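PDB 3A3J: PBP5 from Haemophilus influenzae, which removes C-terminal D-alanyl residues from the sugar-peptide precursors of the bacterial cell wall, acting as a serine-type D-Ala-D-Ala carboxypeptidase. Local coordinates for residues T8-V13 / Q30-A35; I22-N27 / L246-A251; N135-T138 / D143-N146. One frame throughout, in Å; residues are numbered along the deposited sequence.

Contact 1: residues T8-V13 / Q30-A35; sequences TAQTYV and QRQYPA
Gln-10 and Thr-11 form a classic beta bulge opposite Met-230, where strand 11-16 starts in the five-stranded antiparallel sheet of the penicillin-binding domain, and both face the loop 30-35 that leads into helix 38-51. The link across is made by side-chain amides. Gln-32 NE2 donates to Gln-10 OE1 at 3.2 Å with an N-H...O angle of 157°. The acceptor is approached in its carbonyl plane, and it lies close to the amide plane of Gln-32. The amide planes are turned 81° apart, and the Gln-32 N-H points at the Gln-10 oxygen. A bend at chi2 (-82°) folds the Gln-32 chain back and brings its nitrogen up to the bulge. The same nitrogen makes a weak, longer bond of 3.4 Å to Gln-30 OE1 within the loop; the two acceptors stand roughly at right angles about NE2, which suits one hydrogen for each. Gln-30 extends its chain to bring OE1 there. Thr-11, a buried residue, sits beside this amide cluster and packs against both loop glutamines without bonding to either. The Thr-11 side chain also touches Ala-151 of helix 151-164 and Met-230, while Gln-32 is tied by its backbone to Ser-149. The contact thus joins the start of strand 11-16 to the loop that precedes helix 38-51. Thr-11 OG1 stays 3.9 Å from Gln-32 NE2 and the same distance from Gln-30 OE1.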
loop_
_atom_site.group_PDB
_atom_site.type_symbol
_atom_site.label_atom_id
_atom_site.label_comp_id
_atom_site.label_asym_id
_atom_site.label_seq_id
_atom_site.Cartn_x
_atom_site.Cartn_y
_atom_site.Cartn_z
ATOM N N THR A 8 0.066 19.968 9.193
ATOM C CA THR A 8 0.486 20.958 8.219
ATOM C C THR A 8 0.741 20.259 6.891
ATOM O O THR A 8 1.846 19.726 6.675
ATOM C CB THR A 8 1.796 21.563 8.709
ATOM O OG1 THR A 8 1.494 22.579 9.643
ATOM C CG2 THR A 8 2.593 22.185 7.621
ATOM N N ALA A 9 -0.251 20.202 6.013
ATOM C CA ALA A 9 -0.047 19.519 4.728
ATOM C C ALA A 9 -1.238 19.789 3.869
ATOM O O ALA A 9 -2.338 19.921 4.375
ATOM C CB ALA A 9 0.101 18.052 4.925
ATOM N N GLN A 10 -1.048 19.838 2.562
ATOM C CA GLN A 10 -2.153 20.174 1.693
ATOM C C GLN A 10 -3.141 19.037 1.696
ATOM O O GLN A 10 -4.341 19.263 1.643
ATOM C CB GLN A 10 -1.650 20.445 0.283
ATOM C CG GLN A 10 -0.773 21.676 0.133
ATOM C CD GLN A 10 -0.664 22.104 -1.366
ATOM O OE1 GLN A 10 -1.100 21.385 -2.264
ATOM N NE2 GLN A 10 -0.072 23.252 -1.616
ATOM N N THR A 11 -2.648 17.806 1.835
ATOM C CA THR A 11 -3.452 16.625 1.644
ATOM C C THR A 11 -2.792 15.591 2.513
ATOM O O THR A 11 -1.581 15.673 2.682
ATOM C CB THR A 11 -3.242 16.145 0.160
ATOM O OG1 THR A 11 -4.095 16.865 -0.723
ATOM C CG2 THR A 11 -3.388 14.738 0.004
ATOM N N TYR A 12 -3.547 14.612 3.033
ATOM C CA TYR A 12 -2.992 13.515 3.759
ATOM C C TYR A 12 -4.002 12.437 4.070
ATOM O O TYR A 12 -5.220 12.648 4.039
ATOM C CB TYR A 12 -2.404 14.011 5.085
ATOM C CG TYR A 12 -3.393 14.590 6.114
ATOM C CD1 TYR A 12 -4.096 13.768 7.009
ATOM C CD2 TYR A 12 -3.565 15.932 6.207
ATOM C CE1 TYR A 12 -4.971 14.332 7.983
ATOM C CE2 TYR A 12 -4.361 16.473 7.123
ATOM C CZ TYR A 12 -5.065 15.702 8.016
ATOM O OH TYR A 12 -5.884 16.371 8.896
ATOM N N VAL A 13 -3.524 11.270 4.417
ATOM C CA VAL A 13 -4.452 10.240 4.753
ATOM C C VAL A 13 -3.707 9.396 5.767
ATOM O O VAL A 13 -2.465 9.332 5.702
ATOM C CB VAL A 13 -4.838 9.375 3.505
ATOM C CG1 VAL A 13 -3.893 8.233 3.352
ATOM C CG2 VAL A 13 -6.192 8.785 3.688
ATOM N N GLN A 30 -8.022 14.503 -3.589
ATOM C CA GLN A 30 -7.513 15.613 -4.418
ATOM C C GLN A 30 -6.227 15.224 -5.198
ATOM O O GLN A 30 -5.315 14.578 -4.659
ATOM C CB GLN A 30 -7.279 16.836 -3.579
ATOM C CG GLN A 30 -6.811 18.036 -4.368
ATOM C CD GLN A 30 -6.222 19.061 -3.423
ATOM O OE1 GLN A 30 -5.063 19.440 -3.546
ATOM N NE2 GLN A 30 -6.991 19.442 -2.431
ATOM N N ARG A 31 -6.183 15.574 -6.472
ATOM C CA ARG A 31 -5.035 15.195 -7.323
ATOM C C ARG A 31 -3.757 16.031 -7.032
ATOM O O ARG A 31 -3.805 17.260 -6.886
ATOM C CB ARG A 31 -5.406 15.289 -8.817
ATOM C CG ARG A 31 -6.429 14.232 -9.152
ATOM C CD ARG A 31 -7.054 14.396 -10.477
ATOM N NE ARG A 31 -7.802 13.172 -10.764
ATOM C CZ ARG A 31 -8.152 12.779 -11.994
ATOM N NH1 ARG A 31 -7.839 13.535 -13.032
ATOM N NH2 ARG A 31 -8.810 11.634 -12.189
ATOM N N GLN A 32 -2.634 15.333 -6.960
ATOM C CA GLN A 32 -1.380 15.901 -6.587
ATOM C C GLN A 32 -0.303 15.341 -7.510
ATOM O O GLN A 32 -0.383 14.185 -7.958
ATOM C CB GLN A 32 -1.036 15.460 -5.152
ATOM C CG GLN A 32 -1.757 16.236 -4.084
ATOM C CD GLN A 32 -1.056 17.522 -3.811
ATOM O OE1 GLN A 32 0.149 17.600 -3.923
ATOM N NE2 GLN A 32 -1.791 18.525 -3.468
ATOM N N TYR A 33 0.719 16.156 -7.774
ATOM C CA TYR A 33 1.915 15.677 -8.496
ATOM C C TYR A 33 2.639 14.672 -7.632
ATOM O O TYR A 33 3.029 15.005 -6.531
ATOM C CB TYR A 33 2.850 16.847 -8.823
ATOM C CG TYR A 33 2.313 17.744 -9.890
ATOM C CD1 TYR A 33 2.871 17.749 -11.181
ATOM C CD2 TYR A 33 1.194 18.547 -9.640
ATOM C CE1 TYR A 33 2.336 18.564 -12.186
ATOM C CE2 TYR A 33 0.679 19.361 -10.609
ATOM C CZ TYR A 33 1.258 19.376 -11.874
ATOM O OH TYR A 33 0.727 20.205 -12.825
ATOM N N PRO A 34 2.813 13.425 -8.104
ATOM C CA PRO A 34 3.372 12.430 -7.167
ATOM C C PRO A 34 4.885 12.541 -6.958
ATOM O O PRO A 34 5.398 12.069 -5.911
ATOM C CB PRO A 34 3.036 11.091 -7.815
ATOM C CG PRO A 34 2.984 11.421 -9.307
ATOM C CD PRO A 34 2.421 12.824 -9.399
ATOM N N ALA A 35 5.600 13.082 -7.954
ATOM C CA ALA A 35 7.040 13.356 -7.801
ATOM C C ALA A 35 7.618 11.978 -7.516
ATOM O O ALA A 35 7.129 11.023 -8.114
ATOM C CB ALA A 35 7.286 14.302 -6.686
#

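Contact 2: residues I22-N27 / L246-A251; sequences ILTALN and LQWGFA
The indole of Trp-248 meets Leu-23 and Thr-24 with the far end of its six-membered ring: the carbonyl oxygen of Leu-23 lies at the ring edge, in its plane, 3.7 Å from CH2, while the Thr-24 methyl comes in obliquely. This is helix-on-sheet packing in the penicillin-binding domain, where helix 235-252 covers the five-stranded antiparallel sheet at the corner that the chain turns at Thr-24. Trp-248 CG stands opposite the backbone N (chi1 -177°), which carries the ring out from the helix to that corner. Thr-24 touches CZ3 with both CB and CG2, each at 3.6 Å, and Leu-23 adds its CB, 4.1 Å from the same ring carbon. Around the rest of the indole, NE1 is hydrogen-bonded to the backbone oxygen of Thr-3, and Phe-253 makes an edge-to-face contact, so the ring is held by the N-terminal residues as well as by the corner. Leu-23 also touches Leu-225 of strand 224-232. On the helix, Gly-249 has no side chain, and Leu-23 CD2 approaches its CA to 4.4 Å.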
loop_
_atom_site.group_PDB
_atom_site.type_symbol
_atom_site.label_atom_id
_atom_site.label_comp_id
_atom_site.label_asym_id
_atom_site.label_seq_id
_atom_site.Cartn_x
_atom_site.Cartn_y
_atom_site.Cartn_z
ATOM N N ILE A 22 -9.838 4.308 6.889
ATOM C CA ILE A 22 -9.187 5.613 6.983
ATOM C C ILE A 22 -9.443 6.247 8.349
ATOM O O ILE A 22 -10.555 6.640 8.644
ATOM C CB ILE A 22 -9.726 6.508 5.909
ATOM C CG1 ILE A 22 -9.692 5.751 4.581
ATOM C CG2 ILE A 22 -8.921 7.779 5.828
ATOM C CD1 ILE A 22 -8.301 5.309 4.203
ATOM N N LEU A 23 -8.421 6.332 9.193
ATOM C CA LEU A 23 -8.575 6.870 10.525
ATOM C C LEU A 23 -8.744 8.381 10.546
ATOM O O LEU A 23 -9.460 8.906 11.390
ATOM C CB LEU A 23 -7.392 6.493 11.368
ATOM C CG LEU A 23 -7.352 5.033 11.795
ATOM C CD1 LEU A 23 -7.360 4.194 10.602
ATOM C CD2 LEU A 23 -6.128 4.697 12.635
ATOM N N THR A 24 -8.071 9.097 9.644
ATOM C CA THR A 24 -8.258 10.561 9.513
ATOM C C THR A 24 -7.810 10.969 8.081
ATOM O O THR A 24 -7.174 10.177 7.458
ATOM C CB THR A 24 -7.539 11.372 10.664
ATOM O OG1 THR A 24 -7.897 12.731 10.536
ATOM C CG2 THR A 24 -5.987 11.316 10.632
ATOM N N ALA A 25 -8.226 12.124 7.532
ATOM C CA ALA A 25 -7.870 12.500 6.166
ATOM C C ALA A 25 -8.162 13.983 5.908
ATOM O O ALA A 25 -9.020 14.570 6.553
ATOM C CB ALA A 25 -8.614 11.613 5.129
ATOM N N LEU A 26 -7.430 14.584 4.975
ATOM C CA LEU A 26 -7.726 15.908 4.435
ATOM C C LEU A 26 -7.512 15.822 2.910
ATOM O O LEU A 26 -6.429 15.446 2.477
ATOM C CB LEU A 26 -6.792 16.952 5.056
ATOM C CG LEU A 26 -6.894 18.328 4.404
ATOM C CD1 LEU A 26 -8.339 18.854 4.592
ATOM C CD2 LEU A 26 -5.878 19.314 4.909
ATOM N N ASN A 27 -8.551 16.105 2.115
ATOM C CA ASN A 27 -8.559 15.995 0.648
ATOM C C ASN A 27 -7.877 14.736 0.152
ATOM O O ASN A 27 -6.970 14.812 -0.641
ATOM C CB ASN A 27 -7.830 17.175 0.023
ATOM C CG ASN A 27 -8.355 18.476 0.501
ATOM O OD1 ASN A 27 -9.553 18.678 0.523
ATOM N ND2 ASN A 27 -7.462 19.389 0.893
ATOM N N LEU A 246 0.960 9.037 12.708
ATOM C CA LEU A 246 1.136 7.677 13.115
ATOM C C LEU A 246 0.856 7.518 14.657
ATOM O O LEU A 246 0.098 6.630 15.065
ATOM C CB LEU A 246 2.520 7.202 12.723
ATOM C CG LEU A 246 2.772 7.195 11.200
ATOM C CD1 LEU A 246 4.251 6.871 10.936
ATOM C CD2 LEU A 246 1.843 6.169 10.492
ATOM N N GLN A 247 1.478 8.372 15.482
ATOM C CA GLN A 247 1.339 8.327 16.950
ATOM C C GLN A 247 -0.084 8.575 17.406
ATOM O O GLN A 247 -0.550 7.913 18.297
ATOM C CB GLN A 247 2.293 9.312 17.637
ATOM C CG GLN A 247 3.760 8.887 17.588
ATOM C CD GLN A 247 4.646 10.003 18.174
ATOM O OE1 GLN A 247 4.263 11.202 18.160
ATOM N NE2 GLN A 247 5.790 9.616 18.721
ATOM N N TRP A 248 -0.785 9.507 16.783
ATOM C CA TRP A 248 -2.193 9.656 17.050
ATOM C C TRP A 248 -2.921 8.383 16.728
ATOM O O TRP A 248 -3.905 7.987 17.417
ATOM C CB TRP A 248 -2.752 10.721 16.146
ATOM C CG TRP A 248 -4.202 11.040 16.346
ATOM C CD1 TRP A 248 -4.743 11.793 17.364
ATOM C CD2 TRP A 248 -5.308 10.676 15.490
ATOM N NE1 TRP A 248 -6.091 11.937 17.182
ATOM C CE2 TRP A 248 -6.475 11.250 16.054
ATOM C CE3 TRP A 248 -5.431 9.915 14.322
ATOM C CZ2 TRP A 248 -7.742 11.077 15.487
ATOM C CZ3 TRP A 248 -6.669 9.760 13.753
ATOM C CH2 TRP A 248 -7.818 10.349 14.329
ATOM N N GLY A 249 -2.501 7.752 15.631
ATOM C CA GLY A 249 -3.133 6.494 15.242
ATOM C C GLY A 249 -2.876 5.416 16.271
ATOM O O GLY A 249 -3.815 4.876 16.824
ATOM N N PHE A 250 -1.626 5.100 16.566
ATOM C CA PHE A 250 -1.326 4.069 17.552
ATOM C C PHE A 250 -1.823 4.430 18.983
ATOM O O PHE A 250 -2.069 3.529 19.787
ATOM C CB PHE A 250 0.160 3.769 17.623
ATOM C CG PHE A 250 0.729 3.177 16.367
ATOM C CD1 PHE A 250 0.164 2.024 15.778
ATOM C CD2 PHE A 250 1.860 3.750 15.781
ATOM C CE1 PHE A 250 0.719 1.481 14.618
ATOM C CE2 PHE A 250 2.421 3.221 14.650
ATOM C CZ PHE A 250 1.858 2.117 14.039
ATOM N N ALA A 251 -1.953 5.727 19.287
ATOM C CA ALA A 251 -2.435 6.176 20.605
ATOM C C ALA A 251 -3.898 5.876 20.755
ATOM O O ALA A 251 -4.327 5.440 21.810
ATOM C CB ALA A 251 -2.224 7.695 20.812
#

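Contact 3: residues N135-T138 / D143-N146; sequences NFTT and DDPN
Segments 135-138 and 143-146, neither of them regular helix or strand, run past each other in roughly opposite directions and come nearest at Asn-135 and Asn-146, whose CA atoms are 7.0 Å apart. At that end the Asn-135 amide reaches across to the main chain: ND2 donates to the carbonyl oxygen of Asn-146 at 2.8 Å, with a nearly straight N-H...O angle of 174°. The oxygen is met almost head-on, at a C=O...N angle of 164°, and lies in the plane of the amide, so both partners are well oriented for the bond. Further along, Thr-137 OG1 gives its proton to Asp-144 OD2 at 3.0 Å, arriving from above the carboxylate plane. The hydroxyl gets there because it sits between its backbone N and carbonyl carbon (chi1 57°), which turns the methyl toward Asn-146. Both segments belong to the long loop between helix 115-128 and helix 151-164, and Asp-144 also organises its own side of it as an Asx turn: OD1 accepts the backbone N-H of Asn-146 at 2.8 Å, again from above the plane. One carboxylate therefore fixes the turn with one oxygen and ties it to Thr-137 with the other. Just beyond, Gln-147 OE1 is hydrogen-bonded to the backbone N of Thr-137 and to Thr-138 OG1. The Thr-137 side chain lies about 12 Å from that of Lys-39, the likely proton acceptor. Beside these bonds the Thr-137 methyl packs on Asn-146, CG2 lying 3.9 Å from its CB and 3.8 Å from its O.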
loop_
_atom_site.group_PDB
_atom_site.type_symbol
_atom_site.label_atom_id
_atom_site.label_comp_id
_atom_site.label_asym_id
_atom_site.label_seq_id
_atom_site.Cartn_x
_atom_site.Cartn_y
_atom_site.Cartn_z
ATOM N N ASN A 135 -2.657 8.784 -12.473
ATOM C CA ASN A 135 -2.217 8.434 -13.828
ATOM C C ASN A 135 -0.714 8.694 -14.013
ATOM O O ASN A 135 -0.244 9.775 -13.751
ATOM C CB ASN A 135 -2.971 9.266 -14.893
ATOM C CG ASN A 135 -2.583 8.865 -16.302
ATOM O OD1 ASN A 135 -2.861 7.766 -16.696
ATOM N ND2 ASN A 135 -1.850 9.691 -16.997
ATOM N N PHE A 136 0.016 7.709 -14.495
ATOM C CA PHE A 136 1.456 7.869 -14.668
ATOM C C PHE A 136 1.804 8.111 -16.131
ATOM O O PHE A 136 1.215 7.513 -17.045
ATOM C CB PHE A 136 2.190 6.642 -14.147
ATOM C CG PHE A 136 1.972 6.397 -12.688
ATOM C CD1 PHE A 136 2.458 7.304 -11.734
ATOM C CD2 PHE A 136 1.236 5.309 -12.251
ATOM C CE1 PHE A 136 2.251 7.097 -10.375
ATOM C CE2 PHE A 136 1.009 5.124 -10.852
ATOM C CZ PHE A 136 1.519 5.998 -9.939
ATOM N N THR A 137 2.803 8.956 -16.338
ATOM C CA THR A 137 3.370 9.169 -17.673
ATOM C C THR A 137 4.865 8.819 -17.725
ATOM O O THR A 137 5.423 8.894 -18.774
ATOM C CB THR A 137 3.236 10.627 -18.101
ATOM O OG1 THR A 137 3.867 11.447 -17.119
ATOM C CG2 THR A 137 1.730 11.109 -18.312
ATOM N N THR A 138 5.508 8.416 -16.609
ATOM C CA THR A 138 6.958 8.242 -16.528
ATOM C C THR A 138 7.205 7.187 -15.513
ATOM O O THR A 138 6.356 6.931 -14.666
ATOM C CB THR A 138 7.669 9.520 -15.973
ATOM O OG1 THR A 138 7.228 9.780 -14.612
ATOM C CG2 THR A 138 7.418 10.762 -16.855
ATOM N N ASP A 143 7.709 16.006 -13.085
ATOM C CA ASP A 143 6.395 16.592 -13.058
ATOM C C ASP A 143 5.818 16.706 -14.447
ATOM O O ASP A 143 6.517 17.006 -15.394
ATOM C CB ASP A 143 6.440 17.976 -12.415
ATOM C CG ASP A 143 6.526 17.913 -10.859
ATOM O OD1 ASP A 143 6.344 16.831 -10.260
ATOM O OD2 ASP A 143 6.764 18.960 -10.225
ATOM N N ASP A 144 4.520 16.605 -14.547
ATOM C CA ASP A 144 3.844 16.623 -15.842
ATOM C C ASP A 144 2.345 16.814 -15.516
ATOM O O ASP A 144 1.798 16.075 -14.707
ATOM C CB ASP A 144 4.119 15.281 -16.565
ATOM C CG ASP A 144 3.240 15.051 -17.820
ATOM O OD1 ASP A 144 2.259 15.782 -18.028
ATOM O OD2 ASP A 144 3.511 14.070 -18.570
ATOM N N PRO A 145 1.664 17.808 -16.123
ATOM C CA PRO A 145 0.289 17.902 -15.556
ATOM C C PRO A 145 -0.640 16.701 -15.838
ATOM O O PRO A 145 -1.723 16.624 -15.274
ATOM C CB PRO A 145 -0.252 19.213 -16.142
ATOM C CG PRO A 145 0.522 19.387 -17.461
ATOM C CD PRO A 145 1.900 18.746 -17.244
ATOM N N ASN A 146 -0.219 15.759 -16.667
ATOM C CA ASN A 146 -1.026 14.586 -16.964
ATOM C C ASN A 146 -0.681 13.436 -16.032
ATOM O O ASN A 146 -1.205 12.292 -16.148
ATOM C CB ASN A 146 -0.763 14.133 -18.390
ATOM C CG ASN A 146 -1.224 15.146 -19.414
ATOM O OD1 ASN A 146 -2.176 15.901 -19.178
ATOM N ND2 ASN A 146 -0.533 15.189 -20.561
#

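Contacts 1 and 2 share the five-stranded antiparallel sheet. Their centres are 15 Å apart, and strands 11-16 and 25-26 are neighbours there, joined by a probable hydrogen bond from Tyr-12 N to Leu-26 O at 3.1 Å. Their segments alternate along the chain, since 22-27 falls between the two halves of contact 1 and pairs with helix 235-252 more than 200 residues later. Contact 3 comes after contact 1 in sequence, its centre also 15 Å from that of contact 1, and Tyr-33 packs on Asp-143, Asp-144 and Pro-145. Contacts 2 and 3 are 28 Å apart between centres. The loop of contact 1 leads into helix 38-51, which carries Lys-39, the probable proton acceptor.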